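Local atomic coordinates of leucyl-trna synthetase (Plasmodium knowlesi, PDB entry 5FOF), a protein that probably hydrolyses mischarged tRNA(Leu), being the editing domain of a cytosolic leucyl-tRNA synthetase, an enzyme that joins leucine to its tRNA. Residues T88-V97 / A209-D217; Y104-L114 / L146-P156. All blocks are in the same frame, centred on the assembly; numbering follows the deposited sequence.

Interaction 1 of 2, residues T88-V97 / A209-D217; sequences TAYGQNYTFV and AIVPCVSSD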
loop_
_atom_site.group_PDB
_atom_site.type_symbol
_atom_site.label_atom_id
_atom_site.label_comp_id
_atom_site.label_asym_id
_atom_site.label_seq_id
_atom_site.Cartn_x
_atom_site.Cartn_y
_atom_site.Cartn_z
ATOM N N THR A 88 -2.101 11.209 -6.038
ATOM C CA THR A 88 -1.674 10.461 -7.230
ATOM C C THR A 88 -2.383 9.111 -7.380
ATOM O O THR A 88 -2.179 8.430 -8.380
ATOM C CB THR A 88 -0.137 10.232 -7.253
ATOM O OG1 THR A 88 0.271 9.454 -6.119
ATOM C CG2 THR A 88 0.590 11.548 -7.235
ATOM N N ALA A 89 -3.203 8.719 -6.409
ATOM C CA ALA A 89 -3.828 7.396 -6.419
ATOM C C ALA A 89 -4.661 7.073 -7.671
ATOM O O ALA A 89 -4.815 5.893 -8.023
ATOM C CB ALA A 89 -4.690 7.226 -5.184
ATOM N N TYR A 90 -5.213 8.099 -8.321
ATOM C CA TYR A 90 -5.852 7.930 -9.625
ATOM C C TYR A 90 -4.912 7.241 -10.605
ATOM O O TYR A 90 -5.333 6.367 -11.373
ATOM C CB TYR A 90 -6.302 9.273 -10.210
ATOM C CG TYR A 90 -7.282 9.119 -11.349
ATOM C CD1 TYR A 90 -8.556 8.594 -11.116
ATOM C CD2 TYR A 90 -6.941 9.485 -12.655
ATOM C CE1 TYR A 90 -9.460 8.433 -12.146
ATOM C CE2 TYR A 90 -7.836 9.324 -13.701
ATOM C CZ TYR A 90 -9.098 8.797 -13.440
ATOM O OH TYR A 90 -10.016 8.626 -14.450
ATOM N N GLY A 91 -3.638 7.631 -10.557
ATOM C CA GLY A 91 -2.602 7.084 -11.426
ATOM C C GLY A 91 -1.983 5.764 -11.025
ATOM O O GLY A 91 -1.089 5.292 -11.717
ATOM N N GLN A 92 -2.439 5.150 -9.938
ATOM C CA GLN A 92 -1.925 3.830 -9.523
ATOM C C GLN A 92 -2.074 2.720 -10.588
ATOM O O GLN A 92 -3.171 2.217 -10.810
ATOM C CB GLN A 92 -2.550 3.357 -8.183
ATOM C CG GLN A 92 -1.854 2.113 -7.647
ATOM C CD GLN A 92 -2.323 1.623 -6.294
ATOM O OE1 GLN A 92 -1.880 0.568 -5.837
ATOM N NE2 GLN A 92 -3.204 2.361 -5.647
ATOM N N ASN A 93 -0.953 2.342 -11.205
ATOM C CA ASN A 93 -0.881 1.190 -12.107
ATOM C C ASN A 93 -0.395 -0.140 -11.491
ATOM O O ASN A 93 -0.687 -1.203 -12.052
ATOM C CB ASN A 93 -0.067 1.529 -13.345
ATOM C CG ASN A 93 1.361 1.962 -13.038
ATOM O OD1 ASN A 93 1.676 2.417 -11.935
ATOM N ND2 ASN A 93 2.218 1.886 -14.050
ATOM N N TYR A 94 0.331 -0.109 -10.363
ATOM C CA TYR A 94 0.697 -1.354 -9.640
ATOM C C TYR A 94 0.666 -1.158 -8.138
ATOM O O TYR A 94 0.258 -0.117 -7.662
ATOM C CB TYR A 94 2.075 -1.863 -10.097
ATOM C CG TYR A 94 2.076 -2.268 -11.541
ATOM C CD1 TYR A 94 2.351 -1.350 -12.539
ATOM C CD2 TYR A 94 1.749 -3.561 -11.906
ATOM C CE1 TYR A 94 2.311 -1.719 -13.863
ATOM C CE2 TYR A 94 1.710 -3.939 -13.224
ATOM C CZ TYR A 94 1.986 -3.016 -14.194
ATOM O OH TYR A 94 1.941 -3.397 -15.497
ATOM N N THR A 95 1.059 -2.179 -7.390
ATOM C CA THR A 95 1.286 -2.061 -5.946
ATOM C C THR A 95 2.593 -2.764 -5.570
ATOM O O THR A 95 2.828 -3.898 -6.001
ATOM C CB THR A 95 0.109 -2.672 -5.174
ATOM O OG1 THR A 95 -1.040 -1.878 -5.421
ATOM C CG2 THR A 95 0.372 -2.689 -3.686
ATOM N N PHE A 96 3.423 -2.105 -4.755
ATOM C CA PHE A 96 4.756 -2.620 -4.457
ATOM C C PHE A 96 4.829 -3.222 -3.068
ATOM O O PHE A 96 4.322 -2.652 -2.102
ATOM C CB PHE A 96 5.816 -1.520 -4.561
ATOM C CG PHE A 96 6.160 -1.090 -5.973
ATOM C CD1 PHE A 96 6.437 -2.025 -6.976
ATOM C CD2 PHE A 96 6.292 0.268 -6.270
ATOM C CE1 PHE A 96 6.772 -1.624 -8.256
ATOM C CE2 PHE A 96 6.626 0.683 -7.546
ATOM C CZ PHE A 96 6.868 -0.275 -8.542
ATOM N N VAL A 97 5.466 -4.380 -2.998
ATOM C CA VAL A 97 5.906 -5.003 -1.756
ATOM C C VAL A 97 7.410 -5.330 -1.858
ATOM O O VAL A 97 7.998 -5.306 -2.947
ATOM C CB VAL A 97 5.108 -6.271 -1.442
ATOM C CG1 VAL A 97 3.650 -5.927 -1.226
ATOM C CG2 VAL A 97 5.253 -7.319 -2.542
ATOM N N ALA A 209 4.632 -0.756 4.686
ATOM C CA ALA A 209 5.628 -1.345 3.797
ATOM C C ALA A 209 5.011 -1.936 2.515
ATOM O O ALA A 209 5.606 -2.810 1.871
ATOM C CB ALA A 209 6.455 -2.383 4.547
ATOM N N ILE A 210 3.807 -1.452 2.186
ATOM C CA ILE A 210 3.138 -1.700 0.933
ATOM C C ILE A 210 2.796 -0.318 0.391
ATOM O O ILE A 210 2.243 0.515 1.112
ATOM C CB ILE A 210 1.868 -2.531 1.153
ATOM C CG1 ILE A 210 2.215 -3.774 1.988
ATOM C CG2 ILE A 210 1.252 -2.921 -0.191
ATOM C CD1 ILE A 210 1.090 -4.767 2.174
ATOM N N VAL A 211 3.144 -0.063 -0.863
ATOM C CA VAL A 211 3.083 1.289 -1.405
ATOM C C VAL A 211 2.460 1.227 -2.774
ATOM O O VAL A 211 2.746 0.300 -3.537
ATOM C CB VAL A 211 4.486 1.928 -1.527
ATOM C CG1 VAL A 211 4.381 3.406 -1.864
ATOM C CG2 VAL A 211 5.273 1.741 -0.237
ATOM N N PRO A 212 1.598 2.198 -3.095
ATOM C CA PRO A 212 1.078 2.264 -4.452
ATOM C C PRO A 212 2.202 2.603 -5.401
ATOM O O PRO A 212 3.026 3.439 -5.070
ATOM C CB PRO A 212 0.093 3.445 -4.405
ATOM C CG PRO A 212 -0.221 3.634 -2.965
ATOM C CD PRO A 212 1.020 3.245 -2.234
ATOM N N CYS A 213 2.226 1.973 -6.566
ATOM C CA CYS A 213 3.128 2.358 -7.642
ATOM C C CYS A 213 2.386 3.341 -8.507
ATOM O O CYS A 213 1.302 3.023 -8.978
ATOM C CB CYS A 213 3.476 1.143 -8.477
ATOM S SG CYS A 213 4.315 1.526 -10.022
ATOM N N VAL A 214 2.927 4.537 -8.687
ATOM C CA VAL A 214 2.385 5.511 -9.633
ATOM C C VAL A 214 3.526 6.012 -10.526
ATOM O O VAL A 214 4.178 7.032 -10.257
ATOM C CB VAL A 214 1.693 6.681 -8.920
ATOM C CG1 VAL A 214 0.974 7.558 -9.944
ATOM C CG2 VAL A 214 0.727 6.165 -7.863
ATOM N N SER A 215 3.763 5.275 -11.601
ATOM C CA SER A 215 4.943 5.473 -12.425
ATOM C C SER A 215 4.934 6.757 -13.234
ATOM O O SER A 215 5.974 7.132 -13.772
ATOM C CB SER A 215 5.143 4.273 -13.352
ATOM O OG SER A 215 3.972 3.976 -14.103
ATOM N N SER A 216 3.781 7.420 -13.337
ATOM C CA SER A 216 3.713 8.731 -13.982
ATOM C C SER A 216 4.227 9.875 -13.095
ATOM O O SER A 216 4.849 10.801 -13.604
ATOM C CB SER A 216 2.290 9.044 -14.433
ATOM O OG SER A 216 1.385 9.055 -13.333
ATOM N N ASP A 217 3.954 9.806 -11.790
ATOM C CA ASP A 217 4.184 10.916 -10.860
ATOM C C ASP A 217 5.198 10.568 -9.773
ATOM O O ASP A 217 5.243 11.243 -8.743
ATOM C CB ASP A 217 2.864 11.318 -10.189
ATOM C CG ASP A 217 1.747 11.573 -11.182
ATOM O OD1 ASP A 217 2.025 12.141 -12.262
ATOM O OD2 ASP A 217 0.572 11.216 -10.879
#
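Phe-96 and Val-211 exchange two backbone hydrogen bonds as an antiparallel pair, the straighter running from Phe-96 N to Val-211 O (2.8 Å, 175°). Two residues along, past the non-hydrogen-bonded pair of Thr-95 and Pro-212, Cys-213 N donates to Tyr-94 O over 3.1 Å, and there the regular ladder ends: Asn-93 and Tyr-94 both face Cys-213, a classic beta bulge in which Asn-93 N adds a weak bond to Cys-213 O. Beyond the bulge Asn-93 ND2 donates a hydrogen bond over 2.7 Å to Ser-215 OG, which sits 34° out of the amide plane. A side-chain bond takes over where the backbone ladder stops, amide N-H to short serine hydroxyl. On the face carrying Tyr-94 and Phe-96, Cys-213 CB lies over the Phe-96 ring face, 3.8 Å from the centroid, a CH-pi contact. With SG turned away from the backbone N (chi1 169°), the sulfur makes an oblique sulfur-aromatic contact; the small cysteine lets the ring close on CB. On the other face Thr-95 CG2 packs on Ile-210 CG2 at 3.6 Å. Further out, Val-214 CG1 settles 3.5 Å from Gly-91 O; a CB on Gly-91 would clash with that methyl. Strand 94-97 lies between its partner 211-213 and the parallel strand 194-198; helix 219-230 covers the Tyr-94 and Phe-96 side through Leu-225 and Asp-221, while Ile-38 of strand 33-40 meets Thr-95 on the other.

Interaction 2 of 2, residues Y104-L114 / L146-P156; sequences YVTLGFNKQRL and LYNLAYQGVIP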
loop_
_atom_site.group_PDB
_atom_site.type_symbol
_atom_site.label_atom_id
_atom_site.label_comp_id
_atom_site.label_asym_id
_atom_site.label_seq_id
_atom_site.Cartn_x
_atom_site.Cartn_y
_atom_site.Cartn_z
ATOM N N TYR A 104 2.373 -9.701 7.217
ATOM C CA TYR A 104 1.530 -10.362 8.215
ATOM C C TYR A 104 0.064 -10.207 7.836
ATOM O O TYR A 104 -0.366 -9.133 7.412
ATOM C CB TYR A 104 1.810 -9.782 9.610
ATOM C CG TYR A 104 3.146 -10.226 10.172
ATOM C CD1 TYR A 104 4.348 -9.701 9.683
ATOM C CD2 TYR A 104 3.216 -11.203 11.169
ATOM C CE1 TYR A 104 5.571 -10.132 10.171
ATOM C CE2 TYR A 104 4.436 -11.629 11.676
ATOM C CZ TYR A 104 5.611 -11.087 11.177
ATOM O OH TYR A 104 6.830 -11.512 11.678
ATOM N N VAL A 105 -0.700 -11.280 7.993
ATOM C CA VAL A 105 -2.084 -11.332 7.547
ATOM C C VAL A 105 -2.951 -11.432 8.780
ATOM O O VAL A 105 -2.762 -12.326 9.608
ATOM C CB VAL A 105 -2.308 -12.528 6.607
ATOM C CG1 VAL A 105 -3.751 -12.609 6.149
ATOM C CG2 VAL A 105 -1.384 -12.402 5.404
ATOM N N THR A 106 -3.886 -10.504 8.918
ATOM C CA THR A 106 -4.703 -10.412 10.132
ATOM C C THR A 106 -6.134 -10.075 9.753
ATOM O O THR A 106 -6.464 -9.977 8.581
ATOM C CB THR A 106 -4.098 -9.389 11.151
ATOM O OG1 THR A 106 -4.840 -9.395 12.382
ATOM C CG2 THR A 106 -4.059 -7.967 10.597
ATOM N N LEU A 107 -6.982 -9.941 10.754
ATOM C CA LEU A 107 -8.357 -9.523 10.570
ATOM C C LEU A 107 -8.535 -8.161 11.216
ATOM O O LEU A 107 -8.020 -7.917 12.297
ATOM C CB LEU A 107 -9.280 -10.521 11.249
ATOM C CG LEU A 107 -9.329 -11.904 10.610
ATOM C CD1 LEU A 107 -9.980 -12.906 11.543
ATOM C CD2 LEU A 107 -10.090 -11.848 9.295
ATOM N N GLY A 108 -9.273 -7.277 10.553
ATOM C CA GLY A 108 -9.585 -5.955 11.100
ATOM C C GLY A 108 -10.907 -5.408 10.618
ATOM O O GLY A 108 -11.670 -6.092 9.926
ATOM N N PHE A 109 -11.150 -4.146 10.957
ATOM C CA PHE A 109 -12.455 -3.513 10.775
ATOM C C PHE A 109 -12.471 -2.707 9.493
ATOM O O PHE A 109 -11.403 -2.322 8.998
ATOM C CB PHE A 109 -12.739 -2.620 11.962
ATOM C CG PHE A 109 -12.553 -3.304 13.292
ATOM C CD1 PHE A 109 -13.382 -4.341 13.673
ATOM C CD2 PHE A 109 -11.563 -2.905 14.155
ATOM C CE1 PHE A 109 -13.229 -4.960 14.902
ATOM C CE2 PHE A 109 -11.387 -3.522 15.388
ATOM C CZ PHE A 109 -12.226 -4.549 15.763
ATOM N N ASN A 110 -13.676 -2.467 8.962
ATOM C CA ASN A 110 -13.865 -1.680 7.722
ATOM C C ASN A 110 -13.697 -0.165 7.939
ATOM O O ASN A 110 -13.181 0.548 7.066
ATOM C CB ASN A 110 -15.242 -1.959 7.101
ATOM C CG ASN A 110 -15.273 -1.695 5.605
ATOM O OD1 ASN A 110 -14.587 -2.373 4.839
ATOM N ND2 ASN A 110 -16.068 -0.713 5.177
ATOM N N LYS A 111 -14.162 0.297 9.101
ATOM C CA LYS A 111 -14.018 1.665 9.596
ATOM C C LYS A 111 -13.321 1.579 10.960
ATOM O O LYS A 111 -13.453 0.568 11.632
ATOM C CB LYS A 111 -15.431 2.254 9.754
ATOM C CG LYS A 111 -15.515 3.728 10.138
ATOM C CD LYS A 111 -16.831 4.075 10.845
ATOM C CE LYS A 111 -16.691 5.341 11.696
ATOM N NZ LYS A 111 -17.821 5.542 12.651
ATOM N N GLN A 112 -12.584 2.618 11.368
ATOM C CA GLN A 112 -11.894 2.642 12.675
ATOM C C GLN A 112 -12.895 2.572 13.832
ATOM O O GLN A 112 -13.837 3.361 13.890
ATOM C CB GLN A 112 -11.027 3.903 12.837
ATOM C CG GLN A 112 -9.842 3.981 11.879
ATOM C CD GLN A 112 -8.974 5.237 12.031
ATOM O OE1 GLN A 112 -8.628 5.644 13.145
ATOM N NE2 GLN A 112 -8.604 5.849 10.897
ATOM N N ARG A 113 -12.691 1.621 14.738
ATOM C CA ARG A 113 -13.588 1.392 15.866
ATOM C C ARG A 113 -12.884 1.894 17.108
ATOM O O ARG A 113 -11.870 1.343 17.505
ATOM C CB ARG A 113 -13.943 -0.096 16.003
ATOM C CG ARG A 113 -14.952 -0.586 14.959
ATOM C CD ARG A 113 -15.508 -1.972 15.260
ATOM N NE ARG A 113 -16.071 -2.058 16.608
ATOM C CZ ARG A 113 -16.538 -3.171 17.178
ATOM N NH1 ARG A 113 -16.554 -4.334 16.521
ATOM N NH2 ARG A 113 -17.008 -3.110 18.420
ATOM N N LEU A 114 -13.432 2.940 17.717
ATOM C CA LEU A 114 -12.745 3.692 18.755
ATOM C C LEU A 114 -13.307 3.371 20.146
ATOM O O LEU A 114 -13.726 4.272 20.872
ATOM C CB LEU A 114 -12.836 5.194 18.438
ATOM C CG LEU A 114 -12.326 5.611 17.044
ATOM C CD1 LEU A 114 -12.788 7.021 16.686
ATOM C CD2 LEU A 114 -10.806 5.493 16.962
ATOM N N LEU A 146 1.368 -3.120 12.726
ATOM C CA LEU A 146 0.300 -3.858 13.402
ATOM C C LEU A 146 -0.176 -3.224 14.687
ATOM O O LEU A 146 -1.363 -2.955 14.828
ATOM C CB LEU A 146 0.726 -5.305 13.683
ATOM C CG LEU A 146 0.697 -6.274 12.493
ATOM C CD1 LEU A 146 1.441 -7.557 12.852
ATOM C CD2 LEU A 146 -0.730 -6.585 12.050
ATOM N N TYR A 147 0.733 -3.003 15.630
ATOM C CA TYR A 147 0.325 -2.470 16.921
ATOM C C TYR A 147 -0.178 -1.043 16.769
ATOM O O TYR A 147 -1.170 -0.647 17.390
ATOM C CB TYR A 147 1.413 -2.653 18.006
ATOM C CG TYR A 147 1.232 -3.986 18.709
ATOM C CD1 TYR A 147 0.068 -4.234 19.453
ATOM C CD2 TYR A 147 2.170 -5.009 18.596
ATOM C CE1 TYR A 147 -0.148 -5.445 20.076
ATOM C CE2 TYR A 147 1.959 -6.242 19.220
ATOM C CZ TYR A 147 0.795 -6.452 19.957
ATOM O OH TYR A 147 0.545 -7.651 20.599
ATOM N N ASN A 148 0.458 -0.299 15.874
ATOM C CA ASN A 148 -0.048 1.015 15.495
ATOM C C ASN A 148 -1.479 0.963 14.952
ATOM O O ASN A 148 -2.308 1.762 15.351
ATOM C CB ASN A 148 0.912 1.691 14.511
ATOM C CG ASN A 148 2.170 2.186 15.192
ATOM O OD1 ASN A 148 2.102 2.765 16.270
ATOM N ND2 ASN A 148 3.320 1.967 14.568
ATOM N N LEU A 149 -1.758 0.009 14.066
ATOM C CA LEU A 149 -3.095 -0.172 13.521
ATOM C C LEU A 149 -4.112 -0.525 14.631
ATOM O O LEU A 149 -5.250 -0.020 14.642
ATOM C CB LEU A 149 -3.089 -1.244 12.428
ATOM C CG LEU A 149 -2.410 -0.915 11.097
ATOM C CD1 LEU A 149 -2.365 -2.146 10.189
ATOM C CD2 LEU A 149 -3.133 0.202 10.388
ATOM N N ALA A 150 -3.693 -1.376 15.568
ATOM C CA ALA A 150 -4.542 -1.771 16.696
ATOM C C ALA A 150 -4.881 -0.595 17.640
ATOM O O ALA A 150 -6.052 -0.445 18.066
ATOM C CB ALA A 150 -3.887 -2.915 17.471
ATOM N N TYR A 151 -3.867 0.224 17.946
ATOM C CA TYR A 151 -4.057 1.442 18.741
ATOM C C TYR A 151 -4.834 2.561 18.028
ATOM O O TYR A 151 -5.396 3.430 18.698
ATOM C CB TYR A 151 -2.726 1.976 19.281
ATOM C CG TYR A 151 -2.119 1.092 20.347
ATOM C CD1 TYR A 151 -2.836 0.753 21.491
ATOM C CD2 TYR A 151 -0.822 0.604 20.224
ATOM C CE1 TYR A 151 -2.281 -0.053 22.472
ATOM C CE2 TYR A 151 -0.264 -0.207 21.197
ATOM C CZ TYR A 151 -0.995 -0.533 22.322
ATOM O OH TYR A 151 -0.445 -1.338 23.305
ATOM N N GLN A 152 -4.867 2.543 16.695
ATOM C CA GLN A 152 -5.733 3.459 15.936
ATOM C C GLN A 152 -7.085 2.831 15.547
ATOM O O GLN A 152 -7.813 3.373 14.710
ATOM C CB GLN A 152 -4.973 4.017 14.732
ATOM C CG GLN A 152 -3.857 4.947 15.187
ATOM C CD GLN A 152 -2.863 5.285 14.099
ATOM O OE1 GLN A 152 -2.757 6.441 13.671
ATOM N NE2 GLN A 152 -2.123 4.284 13.644
ATOM N N GLY A 153 -7.407 1.689 16.164
ATOM C CA GLY A 153 -8.708 1.059 16.043
ATOM C C GLY A 153 -9.030 0.283 14.783
ATOM O O GLY A 153 -10.189 -0.118 14.617
ATOM N N VAL A 154 -8.037 0.050 13.914
ATOM C CA VAL A 154 -8.265 -0.638 12.622
ATOM C C VAL A 154 -8.327 -2.155 12.777
ATOM O O VAL A 154 -9.015 -2.813 11.997
ATOM C CB VAL A 154 -7.211 -0.279 11.538
ATOM C CG1 VAL A 154 -7.493 -0.979 10.204
ATOM C CG2 VAL A 154 -7.182 1.218 11.305
ATOM N N ILE A 155 -7.602 -2.698 13.758
ATOM C CA ILE A 155 -7.635 -4.125 14.075
ATOM C C ILE A 155 -7.849 -4.338 15.559
ATOM O O ILE A 155 -7.422 -3.509 16.380
ATOM C CB ILE A 155 -6.344 -4.861 13.626
ATOM C CG1 ILE A 155 -5.113 -4.449 14.447
ATOM C CG2 ILE A 155 -6.086 -4.618 12.145
ATOM C CD1 ILE A 155 -3.800 -5.034 13.949
ATOM N N PRO A 156 -8.488 -5.471 15.926
ATOM C CA PRO A 156 -8.650 -5.820 17.341
ATOM C C PRO A 156 -7.387 -6.418 17.932
ATOM O O PRO A 156 -6.475 -6.801 17.196
ATOM C CB PRO A 156 -9.739 -6.889 17.299
ATOM C CG PRO A 156 -9.512 -7.593 16.000
ATOM C CD PRO A 156 -8.932 -6.574 15.049
#
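The Phe-109 ring turns an edge to Gly-153, whose O lies near the ring plane 3.1 Å from CD2, while Arg-113 lays its CD over one face, offset toward the rim. At the far end of the ring, CZ touches Pro-156 CB at 3.7 Å, two rigid groups crossing at a slant. CG opposite the carbonyl carbon (chi1 -51°) swings the ring toward Gly-153 and Pro-156. Phe-109 N donates an almost straight bond to Val-154 O (2.7 Å, 174°), and Arg-113 N reaches Gly-153 O at 3.0 Å from above the carbonyl plane. Just before Phe-109, Gly-108 lets the chains close in, its CA 3.3 Å from Val-154 O, where a CB would clash. Toward the start of strand 102-108, Leu-146 divides its branches: CD1 meets Tyr-104 CB at 3.9 Å, and CD2 slides past the methyl of Thr-106, whose OG1 is hydrogen-bonded to Leu-169 O. The helix itself ends in a Schellman motif, with Val-154 N bonded to Leu-149 O and Gly-153 N to Ala-150 O. Gly-153 takes the C-prime position with the positive phi (77°) that glycine adopts readily, turning the chain from helix 143-151 back to the strand's end.

How the interactions relate
From the N terminus the chain passes through 88-97 and, after a short connection, runs up strand 102-108 into 104-114. Interaction 2 closes first: 31 residues, including helix 128-134 and strand 137-141, separate its two segments before helix 143-151 returns to the strand's end. The chain then forms strands 170-175, 183-185 and 194-198 before 209-217 comes back to 88-97, so the 111-residue loop of interaction 1 encloses the whole of interaction 2, and the two nest without crossing. Their centres lie about 23 Å apart and they do not touch. One joins strands near the middle of the domain; the other fastens a helix end to the same mixed sheet.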